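Local coordinates for putative TetR transcriptional regulator (PDB 2I10), which probably binds DNA through an N-terminal helix-turn-helix to regulate transcription, as a TetR-family regulator, at the interface of chains A and B. Residues are numbered along the deposited sequence; one frame, centred on the assembly and turned at random. Chains: chain A/B, Putative TetR transcriptional regulator.

The interface of chains A and B. Residues chain A 109, 131, 162, 165-166, 169; chain B 173-174, 177.
Helix 157-177 of chain B sets B:Val173, B:Glu174 and B:Ser177 within its last turns against the same helix of chain A, 157-176, with helix 121-148 and the loop at A:Thr109 completing the wall, a helix-packed face of the kind through which TetR regulators usually dimerise. B:Glu174 is the polar centre. Its CG stands beside the backbone N (chi1 -69°) and a further bend at chi2 turns the carboxylate toward two arginines, which also line the p-nitrophenol pocket. A:Arg162 NH1 donates to B:Glu174 OE1 at 2.8 Å, meeting that oxygen nearly along its C-O axis and keeping it in the guanidinium plane. A long, bendable arginine suits this place, because its chain folds at chi2 and chi3 to bring the flat group edge-on to the acid. An alanine here would probably leave OE1 without this charged mate and the carboxylate freer to turn. A:Arg131 supplies the second positive charge to the same carboxylate, but its NH2 is modelled too near B:Glu174 OE2 for the details of this bridge to be trusted. Two cationic neighbours would be expected to favour the ionised acid. The small B:Ser177 sets its CB over one face of the A:Arg131 guanidinium, while its OG gives a hydrogen bond back to B:Val173 O in the preceding turn (2.9 Å). Selenomethionine A:Met165 lines the carboxylate with its CB, 3.7 Å from B:Glu174 CD, and compact A:Ala166 lets the acid's CG come alongside. Beyond them the contact turns apolar: the broad ring of A:Tyr169 and compact, beta-branched A:Thr109 receive the two methyls of B:Val173, CG2 reaching A:Thr109 CB at 3.8 Å and CG1 lying 3.7 Å from A:Tyr169 CG.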
ATOM      1  N   THR A 109      -2.431   2.231   5.915  1.00 50.61           N
ATOM      2  CA  THR A 109      -2.454   0.973   5.161  1.00 50.11           C
ATOM      3  C   THR A 109      -1.555  -0.096   5.806  1.00 49.98           C
ATOM      4  O   THR A 109      -1.658  -1.302   5.493  1.00 49.50           O
ATOM      5  CB  THR A 109      -1.984   1.188   3.660  1.00 50.44           C
ATOM      6  OG1 THR A 109      -0.783   1.969   3.631  1.00 50.49           O
ATOM      7  CG2 THR A 109      -3.044   1.866   2.798  1.00 49.90           C
ATOM      8  N   ARG A 131      -8.467  -4.769   9.817  1.00 30.69           N
ATOM      9  CA  ARG A 131      -7.990  -5.576   8.676  1.00 31.08           C
ATOM     10  C   ARG A 131      -8.624  -6.959   8.667  1.00 30.95           C
ATOM     11  O   ARG A 131      -9.097  -7.469   7.624  1.00 29.89           O
ATOM     12  CB  ARG A 131      -6.476  -5.798   8.757  1.00 30.72           C
ATOM     13  CG  ARG A 131      -5.628  -4.659   8.326  1.00 30.51           C
ATOM     14  CD  ARG A 131      -4.173  -5.175   8.013  1.00 22.60           C
ATOM     15  NE  ARG A 131      -4.011  -5.214   6.588  1.00 32.13           N
ATOM     16  CZ  ARG A 131      -3.895  -6.307   5.850  1.00 33.16           C
ATOM     17  NH1 ARG A 131      -3.833  -7.525   6.378  1.00 35.40           N
ATOM     18  NH2 ARG A 131      -3.785  -6.154   4.560  1.00 39.06           N
ATOM     19  N   ARG A 162      -7.855 -12.267  -0.389  1.00 33.17           N
ATOM     20  CA  ARG A 162      -6.560 -11.607  -0.336  1.00 33.93           C
ATOM     21  C   ARG A 162      -6.351 -10.689  -1.542  1.00 33.82           C
ATOM     22  O   ARG A 162      -5.852  -9.610  -1.392  1.00 34.15           O
ATOM     23  CB  ARG A 162      -5.415 -12.624  -0.273  1.00 33.72           C
ATOM     24  CG  ARG A 162      -4.049 -11.991  -0.039  1.00 32.28           C
ATOM     25  CD  ARG A 162      -3.958 -11.356   1.330  1.00 29.72           C
ATOM     26  NE  ARG A 162      -4.102 -12.359   2.376  1.00 29.20           N
ATOM     27  CZ  ARG A 162      -4.134 -12.107   3.683  1.00 31.03           C
ATOM     28  NH1 ARG A 162      -4.024 -10.874   4.152  1.00 33.75           N
ATOM     29  NH2 ARG A 162      -4.279 -13.105   4.529  1.00 29.89           N
HETATM   30  N   MSE A 165      -8.448  -7.470  -0.959  1.00 34.09           N
HETATM   31  CA  MSE A 165      -7.742  -6.624  -0.003  0.50 33.99           C
HETATM   32  C   MSE A 165      -6.614  -5.819  -0.672  1.00 34.23           C
HETATM   33  O   MSE A 165      -6.518  -4.599  -0.516  1.00 34.07           O
HETATM   34  CB  MSE A 165      -7.184  -7.478   1.130  0.50 33.81           C
HETATM   35  CG  MSE A 165      -8.268  -8.227   1.900  0.50 34.23           C
HETATM   36 SE   MSE A 165      -9.509  -6.974   2.748  0.40 40.45          SE
HETATM   37  CE  MSE A 165     -10.757  -6.470   1.330  0.50 17.92           C
ATOM     38  N   ALA A 166      -5.774  -6.501  -1.428  1.00 34.02           N
ATOM     39  CA  ALA A 166      -4.679  -5.845  -2.152  1.00 33.96           C
ATOM     40  C   ALA A 166      -5.223  -4.749  -3.070  1.00 33.94           C
ATOM     41  O   ALA A 166      -4.707  -3.637  -3.084  1.00 34.65           O
ATOM     42  CB  ALA A 166      -3.905  -6.914  -2.957  1.00 34.44           C
ATOM     43  N   TYR A 169      -6.445  -1.683  -0.938  1.00 33.35           N
ATOM     44  CA  TYR A 169      -5.340  -0.908  -0.384  1.00 33.56           C
ATOM     45  C   TYR A 169      -4.465  -0.267  -1.486  1.00 33.04           C
ATOM     46  O   TYR A 169      -3.938   0.826  -1.309  1.00 33.25           O
ATOM     47  CB  TYR A 169      -4.478  -1.785   0.516  1.00 34.66           C
ATOM     48  CG  TYR A 169      -5.152  -2.215   1.803  1.00 35.64           C
ATOM     49  CD1 TYR A 169      -5.420  -1.296   2.836  1.00 39.28           C
ATOM     50  CD2 TYR A 169      -5.461  -3.536   2.019  1.00 38.18           C
ATOM     51  CE1 TYR A 169      -6.004  -1.714   4.059  1.00 38.79           C
ATOM     52  CE2 TYR A 169      -6.072  -3.971   3.216  1.00 37.89           C
ATOM     53  CZ  TYR A 169      -6.340  -3.057   4.225  1.00 38.83           C
ATOM     54  OH  TYR A 169      -6.921  -3.538   5.410  1.00 38.94           O
TER
ATOM     55  N   VAL B 173       1.339  -3.839   0.549  1.00 27.86           N
ATOM     56  CA  VAL B 173       0.593  -3.620   1.798  1.00 28.07           C
ATOM     57  C   VAL B 173       0.215  -4.959   2.480  1.00 27.34           C
ATOM     58  O   VAL B 173       0.418  -5.126   3.671  1.00 28.59           O
ATOM     59  CB  VAL B 173      -0.683  -2.740   1.566  1.00 28.52           C
ATOM     60  CG1 VAL B 173      -1.670  -2.875   2.799  1.00 28.59           C
ATOM     61  CG2 VAL B 173      -0.266  -1.308   1.342  1.00 24.95           C
ATOM     62  N   GLU B 174      -0.286  -5.910   1.709  1.00 26.84           N
ATOM     63  CA  GLU B 174      -0.658  -7.189   2.247  1.00 27.56           C
ATOM     64  C   GLU B 174       0.541  -7.946   2.782  1.00 28.91           C
ATOM     65  O   GLU B 174       0.475  -8.507   3.859  1.00 29.02           O
ATOM     66  CB  GLU B 174      -1.491  -7.999   1.230  1.00 28.25           C
ATOM     67  CG  GLU B 174      -2.882  -7.390   1.011  1.00 27.14           C
ATOM     68  CD  GLU B 174      -3.679  -7.378   2.298  1.00 33.02           C
ATOM     69  OE1 GLU B 174      -3.685  -8.381   3.040  1.00 34.54           O
ATOM     70  OE2 GLU B 174      -4.243  -6.341   2.602  1.00 35.70           O
ATOM     71  N   SER B 177       1.726  -6.620   6.093  1.00 30.76           N
ATOM     72  CA  SER B 177       0.792  -6.907   7.171  1.00 33.43           C
ATOM     73  C   SER B 177       0.902  -8.378   7.559  1.00 33.27           C
ATOM     74  O   SER B 177       0.348  -8.809   8.540  1.00 33.79           O
ATOM     75  CB  SER B 177      -0.634  -6.500   6.765  1.00 33.28           C
ATOM     76  OG  SER B 177      -0.652  -5.107   6.370  1.00 37.98           O
TER